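Local coordinates for C2 domain protein (Ramazzottius varieornatus, PDB 7DF2) that is specific to tardigrades, binds calcium ions through its C2 domain and is probably secreted, at residues A[169-174]-A[181-186]; A[40-45]-A[115-120]. All blocks are in the same frame, centred on the assembly; numbering follows the deposited sequence. Where two conformers were deposited one is given.

Contact 1: residues A[169-174]-A[181-186]; sequences EIACAG and KVYLRY
I170 and L184 bond to each other through both backbone N and O: I170 N reaches L184 O at 2.6 Å, and L184 N returns to I170 O at 2.8 Å. C172 and V182 form the second such pair, with C172 N 2.8 Å from V182 O. A water donates to A171 O. A171 and Y183 face each other as a non-hydrogen-bonded pair. Y183 CG stands anti to its carbonyl carbon (chi1 -67°), and the ring meets A171 CB with CE2, 3.6 Å away. R49 makes a cation-pi contact with this ring and, in one of two conformers of E169, a salt bridge to its carboxylate; E169 also touches a bound glucose. On the side of C172, its CB packs 3.6 Å from V182 CG1 and against L184 CD1. C172 also packs on C148 of strand 139-150, its disulfide partner in a structure of this protein. Farther along, I170 CD1 lies in the plane of the Y186 ring, at its edge, 3.9 Å from Y186 CD1. This is an antiparallel beta hairpin, its strand 170-173 forming one border of a sheet in the C2 beta sandwich.

Contact 2: residues A[40-45]-A[115-120]; sequences FFRIEM and SRDVCG
F41 with V118 and I43 with R116 are the hydrogen-bonded pairs of an antiparallel ladder, whose strands 41-45 and 115-119 run at 156° to each other. The ladder belongs to the four-stranded sheet of the C2 beta sandwich. On the face that carries R42 and D117, the two side chains lie alongside each other and form a bidentate salt bridge. R42 comes side-on: NE is 2.7 Å from D117 OD1, and NH1 is 3.0 Å from D117 OD2. Both oxygens are met on their syn side and lie in the guanidinium plane. The carboxylate is turned 24° from that plane. R42 CG stands anti to the backbone N (chi1 177°), and a bend at chi3 brings NE round to the acid. R197 makes a second salt bridge to D117. A leucine in place of R42 would probably cost D117 both bonds of the bidentate pair and leave R197 to balance its charge. On the other face F41, I43 and V118 form an apolar group, while R116 leads away to N201 and E79. V118 CB sits over one face of the F41 ring, 3.5 Å from F41 CZ, and I43 CD1 touches V118 CG2. F41 and I43 also meet V123 and I126 of strand 121-136 in the opposing sheet. At the corner of the chain, G120 CA lies over a face of the F40 ring, 4.2 Å from its centroid.

In the fold
After the short strand 37-38 near the N terminus, contact 2 opens on strand 41-51. Contact 2 closes after a span of 69 residues that includes strands 70-77 and 96-100 of the other sheet. The chain then runs through strands 121-136 and 139-150 before contact 1 opens. Contact 1 closes a short loop of six residues. The two contacts are in series, neither nested nor crossed, with centres about 19 Å apart. Both belong to one sheet, ordered 107-119, 41-51, 181-190, 170-173. Contact 2 joins its first two strands and contact 1 its last two. They meet across the middle, where Y186 CB packs 3.3 Å from E44 O.

Contact 1: residues A[169-174]-A[181-186]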
ATOM      1  N   GLU A 169      -0.005  -7.683 -11.535  0.68 28.95           N
ATOM      2  CA  GLU A 169      -0.153  -6.277 -11.199  0.68 27.91           C
ATOM      3  C   GLU A 169      -1.629  -5.972 -10.990  0.68 33.23           C
ATOM      4  O   GLU A 169      -2.494  -6.440 -11.738  0.68 35.36           O
ATOM      5  CB  GLU A 169       0.458  -5.387 -12.290  0.68 28.33           C
ATOM      6  CG  GLU A 169       1.992  -5.493 -12.367  0.68 31.18           C
ATOM      7  CD  GLU A 169       2.629  -4.403 -13.217  0.68 29.76           C
ATOM      8  OE1 GLU A 169       1.895  -3.524 -13.697  0.68 34.03           O
ATOM      9  OE2 GLU A 169       3.867  -4.428 -13.401  0.68 43.23           O
ATOM     10  N   ILE A 170      -1.921  -5.245  -9.919  1.00 23.45           N
ATOM     11  CA  ILE A 170      -3.283  -4.843  -9.564  1.00 26.09           C
ATOM     12  C   ILE A 170      -3.399  -3.335  -9.722  1.00 28.02           C
ATOM     13  O   ILE A 170      -2.608  -2.583  -9.139  1.00 25.16           O
ATOM     14  CB  ILE A 170      -3.629  -5.255  -8.123  1.00 29.90           C
ATOM     15  CG1 ILE A 170      -3.442  -6.767  -7.929  1.00 28.14           C
ATOM     16  CG2 ILE A 170      -5.031  -4.755  -7.729  1.00 28.19           C
ATOM     17  CD1 ILE A 170      -3.296  -7.183  -6.479  1.00 31.40           C
ATOM     18  N   ALA A 171      -4.406  -2.889 -10.477  1.00 24.05           N
ATOM     19  CA  ALA A 171      -4.619  -1.464 -10.737  1.00 27.57           C
ATOM     20  C   ALA A 171      -5.540  -0.933  -9.652  1.00 25.33           C
ATOM     21  O   ALA A 171      -6.766  -1.033  -9.753  1.00 28.49           O
ATOM     22  CB  ALA A 171      -5.210  -1.243 -12.125  1.00 29.54           C
ATOM     23  N   CYS A 172      -4.951  -0.351  -8.616  1.00 21.82           N
ATOM     24  CA  CYS A 172      -5.678   0.031  -7.417  1.00 21.96           C
ATOM     25  C   CYS A 172      -6.157   1.470  -7.546  1.00 23.67           C
ATOM     26  O   CYS A 172      -5.336   2.392  -7.599  1.00 20.47           O
ATOM     27  CB  CYS A 172      -4.781  -0.105  -6.193  1.00 25.12           C
ATOM     28  SG  CYS A 172      -5.719  -0.032  -4.708  1.00 28.57           S
ATOM     29  N   ALA A 173      -7.472   1.663  -7.560  1.00 23.71           N
ATOM     30  CA  ALA A 173      -8.037   2.980  -7.830  1.00 21.52           C
ATOM     31  C   ALA A 173      -7.950   3.909  -6.627  1.00 18.13           C
ATOM     32  O   ALA A 173      -8.138   3.490  -5.479  1.00 23.17           O
ATOM     33  CB  ALA A 173      -9.506   2.850  -8.254  1.00 23.86           C
ATOM     34  N   GLY A 174      -7.736   5.203  -6.903  1.00 18.47           N
ATOM     35  CA  GLY A 174      -7.787   6.190  -5.841  1.00 20.15           C
ATOM     36  C   GLY A 174      -9.171   6.303  -5.234  1.00 20.68           C
ATOM     37  O   GLY A 174     -10.190   6.122  -5.910  1.00 23.41           O
ATOM     38  N   LYS A 181      -4.413   5.666 -10.382  0.70 23.19           N
ATOM     39  CA  LYS A 181      -4.166   4.276 -10.023  0.70 19.64           C
ATOM     40  C   LYS A 181      -2.764   4.116  -9.462  0.70 19.19           C
ATOM     41  O   LYS A 181      -1.812   4.699  -9.984  0.70 20.06           O
ATOM     42  CB  LYS A 181      -4.312   3.340 -11.227  0.70 25.10           C
ATOM     43  CG  LYS A 181      -5.571   3.575 -12.050  0.70 26.22           C
ATOM     44  CD  LYS A 181      -6.794   2.924 -11.452  0.70 26.46           C
ATOM     45  CE  LYS A 181      -7.893   2.866 -12.519  0.70 31.92           C
ATOM     46  NZ  LYS A 181      -9.270   2.943 -11.964  0.70 23.33           N
ATOM     47  N   VAL A 182      -2.643   3.326  -8.399  1.00 18.84           N
ATOM     48  CA  VAL A 182      -1.363   2.778  -7.976  1.00 18.21           C
ATOM     49  C   VAL A 182      -1.374   1.308  -8.367  1.00 20.72           C
ATOM     50  O   VAL A 182      -2.373   0.610  -8.164  1.00 22.38           O
ATOM     51  CB  VAL A 182      -1.084   2.966  -6.472  1.00 19.05           C
ATOM     52  CG1 VAL A 182      -2.039   2.174  -5.608  1.00 21.40           C
ATOM     53  CG2 VAL A 182       0.362   2.533  -6.170  1.00 19.26           C
ATOM     54  N   TYR A 183      -0.296   0.856  -8.984  1.00 17.74           N
ATOM     55  CA  TYR A 183      -0.207  -0.520  -9.438  1.00 16.53           C
ATOM     56  C   TYR A 183       0.558  -1.307  -8.394  1.00 17.30           C
ATOM     57  O   TYR A 183       1.672  -0.921  -8.020  1.00 18.65           O
ATOM     58  CB  TYR A 183       0.460  -0.606 -10.804  1.00 17.36           C
ATOM     59  CG  TYR A 183      -0.421   0.019 -11.862  1.00 21.15           C
ATOM     60  CD1 TYR A 183      -0.441   1.392 -12.036  1.00 22.32           C
ATOM     61  CD2 TYR A 183      -1.270  -0.761 -12.637  1.00 28.16           C
ATOM     62  CE1 TYR A 183      -1.289   1.990 -12.986  1.00 27.65           C
ATOM     63  CE2 TYR A 183      -2.105  -0.181 -13.593  1.00 29.52           C
ATOM     64  CZ  TYR A 183      -2.103   1.195 -13.758  1.00 35.61           C
ATOM     65  OH  TYR A 183      -2.919   1.792 -14.697  1.00 33.62           O
ATOM     66  N   LEU A 184      -0.055  -2.387  -7.914  1.00 17.94           N
ATOM     67  CA  LEU A 184       0.455  -3.150  -6.780  1.00 20.38           C
ATOM     68  C   LEU A 184       0.613  -4.616  -7.146  1.00 23.13           C
ATOM     69  O   LEU A 184      -0.095  -5.138  -8.011  1.00 23.03           O
ATOM     70  CB  LEU A 184      -0.491  -3.055  -5.577  1.00 20.26           C
ATOM     71  CG  LEU A 184      -0.793  -1.655  -5.064  1.00 20.70           C
ATOM     72  CD1 LEU A 184      -1.838  -1.717  -3.959  1.00 22.16           C
ATOM     73  CD2 LEU A 184       0.505  -1.020  -4.563  1.00 17.44           C
ATOM     74  N   ARG A 185       1.540  -5.282  -6.460  1.00 17.88           N
ATOM     75  CA  ARG A 185       1.619  -6.741  -6.465  1.00 19.10           C
ATOM     76  C   ARG A 185       1.833  -7.201  -5.037  1.00 21.18           C
ATOM     77  O   ARG A 185       2.412  -6.478  -4.222  1.00 20.11           O
ATOM     78  CB  ARG A 185       2.785  -7.273  -7.306  1.00 23.22           C
ATOM     79  CG  ARG A 185       2.803  -6.857  -8.747  1.00 25.51           C
ATOM     80  CD  ARG A 185       3.875  -7.646  -9.487  1.00 25.17           C
ATOM     81  NE  ARG A 185       5.212  -7.500  -8.907  1.00 24.63           N
ATOM     82  CZ  ARG A 185       6.234  -8.301  -9.201  1.00 27.94           C
ATOM     83  NH1 ARG A 185       6.057  -9.315 -10.051  1.00 28.06           N
ATOM     84  NH2 ARG A 185       7.428  -8.102  -8.647  1.00 30.77           N
ATOM     85  N   TYR A 186       1.424  -8.431  -4.736  1.00 22.11           N
ATOM     86  CA  TYR A 186       1.718  -8.963  -3.419  1.00 18.24           C
ATOM     87  C   TYR A 186       2.124 -10.419  -3.528  1.00 21.41           C
ATOM     88  O   TYR A 186       1.837 -11.100  -4.517  1.00 22.72           O
ATOM     89  CB  TYR A 186       0.527  -8.834  -2.458  1.00 19.49           C
ATOM     90  CG  TYR A 186      -0.629  -9.743  -2.794  1.00 20.57           C
ATOM     91  CD1 TYR A 186      -1.613  -9.344  -3.689  1.00 21.59           C
ATOM     92  CD2 TYR A 186      -0.750 -11.001  -2.199  1.00 24.90           C
ATOM     93  CE1 TYR A 186      -2.686 -10.181  -4.002  1.00 25.98           C
ATOM     94  CE2 TYR A 186      -1.813 -11.840  -2.504  1.00 26.56           C
ATOM     95  CZ  TYR A 186      -2.776 -11.422  -3.402  1.00 32.48           C
ATOM     96  OH  TYR A 186      -3.830 -12.253  -3.699  1.00 33.95           O
TER
HETATM   97  O   HOH W   1      -8.757  -0.184 -11.110  1.00 35.89           O

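Contact 2: residues A[40-45]-A[115-120]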
ATOM      1  N   PHE A  40       1.414 -18.561  10.730  1.00 30.59           N
ATOM      2  CA  PHE A  40       2.507 -17.603  10.749  1.00 27.26           C
ATOM      3  C   PHE A  40       2.925 -17.393   9.304  1.00 26.89           C
ATOM      4  O   PHE A  40       3.324 -18.344   8.626  1.00 24.35           O
ATOM      5  CB  PHE A  40       3.656 -18.125  11.617  1.00 31.09           C
ATOM      6  CG  PHE A  40       3.205 -18.579  12.977  1.00 27.32           C
ATOM      7  CD1 PHE A  40       2.699 -19.863  13.163  1.00 29.42           C
ATOM      8  CD2 PHE A  40       3.247 -17.710  14.056  1.00 24.38           C
ATOM      9  CE1 PHE A  40       2.256 -20.274  14.407  1.00 31.93           C
ATOM     10  CE2 PHE A  40       2.815 -18.114  15.309  1.00 32.01           C
ATOM     11  CZ  PHE A  40       2.319 -19.400  15.482  1.00 33.64           C
ATOM     12  N   PHE A  41       2.754 -16.176   8.800  1.00 24.72           N
ATOM     13  CA  PHE A  41       3.060 -15.960   7.398  1.00 23.04           C
ATOM     14  C   PHE A  41       3.515 -14.521   7.192  1.00 22.72           C
ATOM     15  O   PHE A  41       3.341 -13.655   8.054  1.00 22.52           O
ATOM     16  CB  PHE A  41       1.865 -16.309   6.487  1.00 24.92           C
ATOM     17  CG  PHE A  41       0.557 -15.671   6.894  1.00 29.61           C
ATOM     18  CD1 PHE A  41      -0.233 -16.239   7.887  1.00 31.96           C
ATOM     19  CD2 PHE A  41       0.109 -14.517   6.266  1.00 29.06           C
ATOM     20  CE1 PHE A  41      -1.447 -15.668   8.256  1.00 30.11           C
ATOM     21  CE2 PHE A  41      -1.101 -13.937   6.627  1.00 29.32           C
ATOM     22  CZ  PHE A  41      -1.881 -14.509   7.624  1.00 32.45           C
ATOM     23  N   ARG A  42       4.143 -14.297   6.047  1.00 24.51           N
ATOM     24  CA  ARG A  42       4.737 -13.020   5.691  1.00 24.62           C
ATOM     25  C   ARG A  42       4.031 -12.518   4.447  1.00 22.07           C
ATOM     26  O   ARG A  42       3.700 -13.310   3.562  1.00 22.01           O
ATOM     27  CB  ARG A  42       6.240 -13.178   5.431  1.00 25.19           C
ATOM     28  CG  ARG A  42       6.965 -11.903   4.982  1.00 19.40           C
ATOM     29  CD  ARG A  42       8.465 -12.077   5.258  1.00 23.89           C
ATOM     30  NE  ARG A  42       8.718 -12.161   6.694  1.00 24.67           N
ATOM     31  CZ  ARG A  42       9.801 -12.702   7.236  1.00 29.02           C
ATOM     32  NH1 ARG A  42       9.940 -12.725   8.557  1.00 24.73           N
ATOM     33  NH2 ARG A  42      10.746 -13.213   6.455  1.00 27.56           N
ATOM     34  N   ILE A  43       3.756 -11.217   4.404  1.00 21.70           N
ATOM     35  CA  ILE A  43       3.143 -10.566   3.254  1.00 21.30           C
ATOM     36  C   ILE A  43       4.139  -9.567   2.693  1.00 18.40           C
ATOM     37  O   ILE A  43       4.657  -8.730   3.437  1.00 20.89           O
ATOM     38  CB  ILE A  43       1.835  -9.845   3.630  1.00 21.05           C
ATOM     39  CG1 ILE A  43       0.853 -10.820   4.277  1.00 24.58           C
ATOM     40  CG2 ILE A  43       1.207  -9.164   2.401  1.00 24.07           C
ATOM     41  CD1 ILE A  43       0.789 -10.676   5.764  1.00 24.76           C
ATOM     42  N   GLU A  44       4.391  -9.646   1.389  1.00 20.59           N
ATOM     43  CA  GLU A  44       5.211  -8.667   0.684  1.00 19.95           C
ATOM     44  C   GLU A  44       4.309  -7.836  -0.206  1.00 21.05           C
ATOM     45  O   GLU A  44       3.435  -8.377  -0.895  1.00 20.82           O
ATOM     46  CB  GLU A  44       6.304  -9.346  -0.148  1.00 23.81           C
ATOM     47  CG  GLU A  44       7.240 -10.204   0.694  1.00 23.76           C
ATOM     48  CD  GLU A  44       8.356 -10.821  -0.132  1.00 28.95           C
ATOM     49  OE1 GLU A  44       8.382 -10.618  -1.371  1.00 27.32           O
ATOM     50  OE2 GLU A  44       9.198 -11.521   0.455  1.00 32.72           O
ATOM     51  N   MET A  45       4.503  -6.520  -0.166  1.00 21.13           N
ATOM     52  CA  MET A  45       3.727  -5.574  -0.958  1.00 18.08           C
ATOM     53  C   MET A  45       4.685  -4.805  -1.851  1.00 20.84           C
ATOM     54  O   MET A  45       5.567  -4.093  -1.358  1.00 18.56           O
ATOM     55  CB  MET A  45       2.948  -4.627  -0.050  1.00 17.73           C
ATOM     56  CG  MET A  45       2.311  -3.429  -0.751  1.00 18.13           C
ATOM     57  SD  MET A  45       1.504  -2.413   0.515  1.00 21.40           S
ATOM     58  CE  MET A  45       1.021  -0.989  -0.470  1.00 24.33           C
ATOM     59  N   SER A 115       7.357  -5.358   3.722  1.00 19.43           N
ATOM     60  CA  SER A 115       6.748  -6.602   4.172  1.00 19.46           C
ATOM     61  C   SER A 115       6.335  -6.513   5.636  1.00 21.91           C
ATOM     62  O   SER A 115       6.805  -5.665   6.402  1.00 21.94           O
ATOM     63  CB  SER A 115       7.665  -7.818   3.959  1.00 21.02           C
ATOM     64  OG  SER A 115       8.808  -7.736   4.783  1.00 22.85           O
ATOM     65  N   ARG A 116       5.422  -7.411   6.003  1.00 19.90           N
ATOM     66  CA  ARG A 116       4.885  -7.480   7.351  1.00 21.84           C
ATOM     67  C   ARG A 116       4.416  -8.899   7.606  1.00 20.71           C
ATOM     68  O   ARG A 116       3.958  -9.586   6.690  1.00 22.26           O
ATOM     69  CB  ARG A 116       3.724  -6.496   7.542  1.00 21.28           C
ATOM     70  CG  ARG A 116       3.213  -6.438   8.984  1.00 23.68           C
ATOM     71  CD  ARG A 116       2.046  -5.464   9.136  1.00 22.84           C
ATOM     72  NE  ARG A 116       1.614  -5.399  10.529  1.00 26.87           N
ATOM     73  CZ  ARG A 116       0.598  -4.659  10.967  1.00 31.93           C
ATOM     74  NH1 ARG A 116      -0.097  -3.905  10.119  1.00 24.58           N
ATOM     75  NH2 ARG A 116       0.272  -4.673  12.254  1.00 30.25           N
ATOM     76  N   ASP A 117       4.518  -9.329   8.864  1.00 21.63           N
ATOM     77  CA  ASP A 117       4.178 -10.692   9.239  1.00 21.89           C
ATOM     78  C   ASP A 117       2.896 -10.741  10.055  1.00 21.00           C
ATOM     79  O   ASP A 117       2.552  -9.796  10.774  1.00 24.58           O
ATOM     80  CB  ASP A 117       5.288 -11.342  10.067  1.00 21.87           C
ATOM     81  CG  ASP A 117       6.621 -11.351   9.363  1.00 28.17           C
ATOM     82  OD1 ASP A 117       6.649 -11.159   8.136  1.00 24.31           O
ATOM     83  OD2 ASP A 117       7.638 -11.565  10.045  1.00 24.67           O
ATOM     84  N   VAL A 118       2.220 -11.884   9.964  1.00 19.58           N
ATOM     85  CA  VAL A 118       1.082 -12.215  10.814  1.00 22.93           C
ATOM     86  C   VAL A 118       1.525 -13.391  11.669  1.00 29.05           C
ATOM     87  O   VAL A 118       1.960 -14.418  11.136  1.00 29.42           O
ATOM     88  CB  VAL A 118      -0.164 -12.568   9.994  1.00 25.58           C
ATOM     89  CG1 VAL A 118      -1.246 -13.145  10.899  1.00 28.38           C
ATOM     90  CG2 VAL A 118      -0.682 -11.333   9.249  1.00 23.74           C
ATOM     91  N   CYS A 119       1.424 -13.252  12.986  1.00 27.34           N
ATOM     92  CA  CYS A 119       2.055 -14.216  13.889  1.00 27.33           C
ATOM     93  C   CYS A 119       1.016 -14.878  14.799  1.00 26.88           C
ATOM     94  O   CYS A 119       0.900 -14.551  15.980  1.00 34.07           O
ATOM     95  CB  CYS A 119       3.135 -13.509  14.665  1.00 28.91           C
ATOM     96  SG  CYS A 119       4.419 -12.782  13.572  1.00 39.11           S
ATOM     97  N   GLY A 120       0.282 -15.839  14.245  1.00 28.96           N
ATOM     98  CA  GLY A 120      -0.616 -16.668  15.012  1.00 31.47           C
ATOM     99  C   GLY A 120      -2.036 -16.160  15.064  1.00 35.17           C
ATOM    100  O   GLY A 120      -2.939 -16.914  15.436  1.00 32.91           O
TER